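Local coordinates for protein phosphopantothenoylcysteine decarboxylase (Cryptococcus neoformans, PDB 6EOA) that binds flavin mononucleotide and probably decarboxylates phosphopantothenoylcysteine in coenzyme A biosynthesis, at residues A[71-74]-A[75-79]; A[81-84]-A[85-89]. One frame throughout, in Å; residues are numbered along the deposited sequence.

Contact 1: residues A[71-74]-A[75-79]; sequences KAST and YFYSQ. With FMN (flavin mononucleotide), chain B.
Tyr75 and Phe76 turn their backbone amides back onto the carbonyls three residues earlier, winding residues 73-75 into a short 3-10 turn. Tyr75 N donates to Ala72 O at 3.1 Å, and Phe76 N to Ser73 O at 3.0 Å with an N-H...O angle of 161°; in both, the donor sits well above the carbonyl plane, 57° out of it in each case. After Phe76 the chain straightens, and Ser78 becomes the N-cap of helix 79-89.

The Phe76 ring lies alongside the turn and reaches the cofactor. Its CD2 is 3.3 Å from Ala72 O, while CZ comes to 3.7 Å from C6 of the flavin, which meets the ring at its edge. Ala72 CB, 3.4 Å from FMN O5', faces the other end of the same cofactor, so the loop following strand 63-69 touches both the isoalloxazine and the phosphate arm. This places it in the FMN pocket of a Rossmann-like flavoprotein fold, completed by residues such as Gly43, Ser140 and Ala174 and by Cys152 of the second subunit. Trp112 of that subunit stacks on Tyr75 and packs against Ala72 and Phe76.

Tyr77 sends its ring in a different direction, roughly at right angles to that of Phe76. With CG between its backbone N and carbonyl carbon (chi1 73°), its ring turns back toward Ser73, CD2 standing 3.3 Å from Ser73 O. Thr41 OG1 is hydrogen-bonded both to Tyr77 OH and to Ser73 OG, and Ser73 OG also to Thr70 O, linking the turn to the end of strand 35-41 and, locally, to Thr70 just after strand 63-69.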
loop_
_atom_site.group_PDB
_atom_site.type_symbol
_atom_site.label_atom_id
_atom_site.label_comp_id
_atom_site.label_asym_id
_atom_site.label_seq_id
_atom_site.Cartn_x
_atom_site.Cartn_y
_atom_site.Cartn_z
ATOM N N LYS A 71 -2.643 -2.968 -11.767
ATOM C CA LYS A 71 -4.093 -3.080 -11.900
ATOM C C LYS A 71 -4.690 -1.803 -12.487
ATOM O O LYS A 71 -5.572 -1.857 -13.338
ATOM C CB LYS A 71 -4.760 -3.393 -10.558
ATOM C CG LYS A 71 -6.275 -3.462 -10.682
ATOM C CD LYS A 71 -6.988 -3.519 -9.340
ATOM C CE LYS A 71 -8.412 -4.044 -9.517
ATOM N NZ LYS A 71 -9.299 -3.693 -8.369
ATOM N N ALA A 72 -4.197 -0.659 -12.032
ATOM C CA ALA A 72 -4.690 0.626 -12.512
ATOM C C ALA A 72 -4.445 0.823 -14.014
ATOM O O ALA A 72 -5.274 1.408 -14.705
ATOM C CB ALA A 72 -4.049 1.760 -11.723
ATOM N N SER A 73 -3.313 0.334 -14.517
ATOM C CA SER A 73 -2.972 0.537 -15.921
ATOM C C SER A 73 -3.903 -0.247 -16.836
ATOM O O SER A 73 -4.106 0.125 -17.995
ATOM C CB SER A 73 -1.522 0.137 -16.197
ATOM O OG SER A 73 -1.383 -1.269 -16.267
ATOM N N THR A 74 -4.479 -1.326 -16.313
ATOM C CA THR A 74 -5.381 -2.159 -17.105
ATOM C C THR A 74 -6.695 -1.445 -17.413
ATOM O O THR A 74 -7.478 -1.910 -18.237
ATOM C CB THR A 74 -5.697 -3.488 -16.392
ATOM O OG1 THR A 74 -6.384 -3.224 -15.160
ATOM C CG2 THR A 74 -4.418 -4.267 -16.115
ATOM N N TYR A 75 -6.938 -0.323 -16.740
ATOM C CA TYR A 75 -8.111 0.500 -17.020
ATOM C C TYR A 75 -7.937 1.338 -18.283
ATOM O O TYR A 75 -8.915 1.829 -18.842
ATOM C CB TYR A 75 -8.415 1.428 -15.845
ATOM C CG TYR A 75 -9.131 0.768 -14.691
ATOM C CD1 TYR A 75 -10.518 0.659 -14.683
ATOM C CD2 TYR A 75 -8.424 0.271 -13.598
ATOM C CE1 TYR A 75 -11.184 0.061 -13.624
ATOM C CE2 TYR A 75 -9.082 -0.325 -12.531
ATOM C CZ TYR A 75 -10.462 -0.429 -12.552
ATOM O OH TYR A 75 -11.122 -1.021 -11.498
ATOM N N PHE A 76 -6.695 1.508 -18.728
ATOM C CA PHE A 76 -6.421 2.411 -19.841
ATOM C C PHE A 76 -6.207 1.669 -21.158
ATOM O O PHE A 76 -6.242 2.277 -22.227
ATOM C CB PHE A 76 -5.207 3.285 -19.526
ATOM C CG PHE A 76 -5.381 4.141 -18.303
ATOM C CD1 PHE A 76 -6.013 5.371 -18.384
ATOM C CD2 PHE A 76 -4.918 3.714 -17.069
ATOM C CE1 PHE A 76 -6.179 6.160 -17.259
ATOM C CE2 PHE A 76 -5.082 4.495 -15.939
ATOM C CZ PHE A 76 -5.714 5.721 -16.035
ATOM N N TYR A 77 -5.994 0.357 -21.084
ATOM C CA TYR A 77 -5.849 -0.458 -22.289
ATOM C C TYR A 77 -6.074 -1.939 -21.996
ATOM O O TYR A 77 -5.957 -2.385 -20.853
ATOM C CB TYR A 77 -4.469 -0.249 -22.924
ATOM C CG TYR A 77 -3.319 -0.894 -22.176
ATOM C CD1 TYR A 77 -2.725 -2.064 -22.643
ATOM C CD2 TYR A 77 -2.829 -0.337 -21.002
ATOM C CE1 TYR A 77 -1.674 -2.656 -21.958
ATOM C CE2 TYR A 77 -1.778 -0.920 -20.315
ATOM C CZ TYR A 77 -1.209 -2.078 -20.796
ATOM O OH TYR A 77 -0.165 -2.657 -20.112
ATOM N N SER A 78 -6.401 -2.693 -23.039
ATOM C CA SER A 78 -6.659 -4.123 -22.915
ATOM C C SER A 78 -5.650 -4.944 -23.712
ATOM O O SER A 78 -4.834 -4.395 -24.456
ATOM C CB SER A 78 -8.074 -4.448 -23.387
ATOM O OG SER A 78 -8.213 -4.164 -24.769
ATOM N N GLN A 79 -5.713 -6.261 -23.557
ATOM C CA GLN A 79 -4.841 -7.161 -24.298
ATOM C C GLN A 79 -5.108 -7.041 -25.793
ATOM O O GLN A 79 -4.199 -7.142 -26.615
ATOM C CB GLN A 79 -5.042 -8.607 -23.836
ATOM C CG GLN A 79 -4.292 -9.636 -24.661
ATOM C CD GLN A 79 -2.798 -9.577 -24.433
ATOM O OE1 GLN A 79 -2.328 -9.673 -23.298
ATOM N NE2 GLN A 79 -2.041 -9.413 -25.510
HETATM N N1 FMN B . -1.725 9.107 -11.652
HETATM C C2 FMN B . -0.554 9.562 -12.227
HETATM O O2 FMN B . 0.487 9.568 -11.566
HETATM N N3 FMN B . -0.558 10.016 -13.534
HETATM C C4 FMN B . -1.726 10.016 -14.273
HETATM O O4 FMN B . -1.716 10.419 -15.436
HETATM C C4A FMN B . -2.908 9.555 -13.696
HETATM N N5 FMN B . -4.087 9.547 -14.420
HETATM C C5A FMN B . -5.253 9.083 -13.841
HETATM C C6 FMN B . -6.440 9.068 -14.569
HETATM C C7 FMN B . -7.615 8.601 -13.988
HETATM C C7M FMN B . -8.894 8.590 -14.774
HETATM C C8 FMN B . -7.599 8.146 -12.671
HETATM C C8M FMN B . -8.853 7.641 -12.020
HETATM C C9 FMN B . -6.415 8.160 -11.946
HETATM C C9A FMN B . -5.242 8.627 -12.525
HETATM N N10 FMN B . -4.063 8.636 -11.801
HETATM C C10 FMN B . -2.898 9.099 -12.379
HETATM C "C1'" FMN B . -4.046 8.148 -10.382
HETATM C "C2'" FMN B . -3.594 6.692 -10.337
HETATM O "O2'" FMN B . -4.243 5.930 -11.337
HETATM C "C3'" FMN B . -3.878 6.094 -8.968
HETATM O "O3'" FMN B . -3.029 6.724 -8.035
HETATM C "C4'" FMN B . -3.629 4.590 -8.976
HETATM O "O4'" FMN B . -4.175 3.996 -7.818
HETATM C "C5'" FMN B . -2.135 4.308 -9.047
HETATM O "O5'" FMN B . -1.926 2.937 -9.296
HETATM P P FMN B . -0.517 2.432 -9.902
HETATM O O1P FMN B . 0.524 2.475 -8.806
HETATM O O2P FMN B . -0.059 3.300 -11.053
HETATM O O3P FMN B . -0.701 1.020 -10.389
#

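Contact 2: residues A[81-84]-A[85-89]; sequences DVDN and SVRSA
Helix 79-89 is the crossover helix of the beta-alpha-beta unit between strands 63-69 and 105-106, and within it Asn84 and Arg87 meet through their side chains one turn apart. Asn84 OD1 lies 2.8 Å from Arg87 NH1, at the edge of the guanidinium and near its plane, although the amide and guanidinium planes are turned 56° against each other. Arg87 gets there by starting beside its own backbone N (chi1 -61°) and then running extended from CG to NE, after which the guanidinium turns back toward the preceding turn. Its CG rests 3.3 Å from Asp83 O, and that carbonyl lies over one face of the guanidinium.

The same carbonyl accepts Arg87 N at 3.0 Å in a nearly straight bond (172°), one of four successive i to i+4 bonds from Asp81 O, Val82 O, Asp83 O and Asn84 O that make the segments regular alpha helix. Asp83 and Arg87 probably attract each other only weakly, with Asp83 OD2 4.3 Å from Arg87 NH2 and well out of the guanidinium plane. The carboxylate is instead held by His100 ND1 at OD2 and by Gln79 NE2 at OD1.

In this Rossmann-like layer of helices, the apolar side turns toward helix 50-59. Val82 CG1 and Val86 CG2 are 4.3 Å apart in a ridge that packs on Val54 and Val58, while Val86 also touches Phe101. Ser85 CB approaches Asp81 O at 3.2 Å, and with OG anti to its backbone N the hydroxyl is directed to Pro51 O, linking the two helices.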
loop_
_atom_site.group_PDB
_atom_site.type_symbol
_atom_site.label_atom_id
_atom_site.label_comp_id
_atom_site.label_asym_id
_atom_site.label_seq_id
_atom_site.Cartn_x
_atom_site.Cartn_y
_atom_site.Cartn_z
ATOM N N ASP A 81 -6.194 -4.393 -27.391
ATOM C CA ASP A 81 -5.608 -3.147 -27.875
ATOM C C ASP A 81 -4.180 -3.415 -28.333
ATOM O O ASP A 81 -3.763 -2.964 -29.400
ATOM C CB ASP A 81 -5.624 -2.064 -26.789
ATOM C CG ASP A 81 -7.025 -1.560 -26.481
ATOM O OD1 ASP A 81 -7.895 -1.617 -27.376
ATOM O OD2 ASP A 81 -7.256 -1.114 -25.337
ATOM N N VAL A 82 -3.438 -4.158 -27.515
ATOM C CA VAL A 82 -2.072 -4.548 -27.849
ATOM C C VAL A 82 -2.044 -5.401 -29.118
ATOM O O VAL A 82 -1.255 -5.147 -30.029
ATOM C CB VAL A 82 -1.409 -5.327 -26.695
ATOM C CG1 VAL A 82 -0.074 -5.905 -27.142
ATOM C CG2 VAL A 82 -1.231 -4.433 -25.477
ATOM N N ASP A 83 -2.915 -6.404 -29.174
ATOM C CA ASP A 83 -3.006 -7.282 -30.338
ATOM C C ASP A 83 -3.363 -6.513 -31.609
ATOM O O ASP A 83 -2.749 -6.722 -32.660
ATOM C CB ASP A 83 -4.029 -8.389 -30.093
ATOM C CG ASP A 83 -3.517 -9.454 -29.137
ATOM O OD1 ASP A 83 -2.489 -9.212 -28.465
ATOM O OD2 ASP A 83 -4.141 -10.535 -29.058
ATOM N N ASN A 84 -4.354 -5.628 -31.514
ATOM C CA ASN A 84 -4.706 -4.753 -32.634
ATOM C C ASN A 84 -3.508 -3.913 -33.053
ATOM O O ASN A 84 -3.269 -3.689 -34.239
ATOM C CB ASN A 84 -5.872 -3.832 -32.266
ATOM C CG ASN A 84 -7.211 -4.540 -32.292
ATOM O OD1 ASN A 84 -7.342 -5.627 -32.851
ATOM N ND2 ASN A 84 -8.219 -3.918 -31.688
ATOM N N SER A 85 -2.749 -3.464 -32.059
ATOM C CA SER A 85 -1.606 -2.596 -32.292
ATOM C C SER A 85 -0.445 -3.352 -32.940
ATOM O O SER A 85 0.305 -2.788 -33.741
ATOM C CB SER A 85 -1.163 -1.955 -30.977
ATOM O OG SER A 85 -0.195 -0.948 -31.195
ATOM N N VAL A 86 -0.305 -4.629 -32.597
ATOM C CA VAL A 86 0.720 -5.470 -33.208
ATOM C C VAL A 86 0.395 -5.720 -34.682
ATOM O O VAL A 86 1.260 -5.579 -35.553
ATOM C CB VAL A 86 0.864 -6.816 -32.466
ATOM C CG1 VAL A 86 1.724 -7.777 -33.264
ATOM C CG2 VAL A 86 1.448 -6.595 -31.074
ATOM N N ARG A 87 -0.855 -6.079 -34.961
ATOM C CA ARG A 87 -1.296 -6.296 -36.339
ATOM C C ARG A 87 -1.124 -5.043 -37.182
ATOM O O ARG A 87 -0.720 -5.111 -38.342
ATOM C CB ARG A 87 -2.758 -6.738 -36.380
ATOM C CG ARG A 87 -3.043 -8.040 -35.666
ATOM C CD ARG A 87 -4.500 -8.420 -35.831
ATOM N NE ARG A 87 -4.886 -9.452 -34.880
ATOM C CZ ARG A 87 -5.570 -9.217 -33.768
ATOM N NH1 ARG A 87 -5.953 -7.981 -33.470
ATOM N NH2 ARG A 87 -5.875 -10.216 -32.955
ATOM N N SER A 88 -1.443 -3.900 -36.588
ATOM C CA SER A 88 -1.313 -2.617 -37.264
ATOM C C SER A 88 0.135 -2.348 -37.660
ATOM O O SER A 88 0.413 -1.903 -38.773
ATOM C CB SER A 88 -1.836 -1.493 -36.370
ATOM O OG SER A 88 -1.670 -0.233 -36.987
ATOM N N ALA A 89 1.055 -2.632 -36.744
ATOM C CA ALA A 89 2.475 -2.398 -36.980
ATOM C C ALA A 89 3.069 -3.427 -37.941
ATOM O O ALA A 89 4.013 -3.126 -38.671
ATOM C CB ALA A 89 3.235 -2.408 -35.664
#

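Overall arrangement
Contacts 1 and 2 follow one another along the chain, and their centres are 15 Å apart. Strand 63-69 leads into the loop and 3-10 turn of contact 1, which runs on through the N-cap Ser78 into helix 79-89, and the chain then returns to strand 105-106, outermost in the parallel sheet of this chain. The two contacts meet where Tyr77 CE1 packs on Val82 CG2 at 4.0 Å, and Ser78 N is hydrogen-bonded to Asp81 OD2. Both also lean on helix 50-59, through Tyr77 in one case and Val82 and Val86 in the other. The cofactor and the second subunit are met by contact 1, whereas contact 2 extends the crossover away from the flavin pocket, within one subunit.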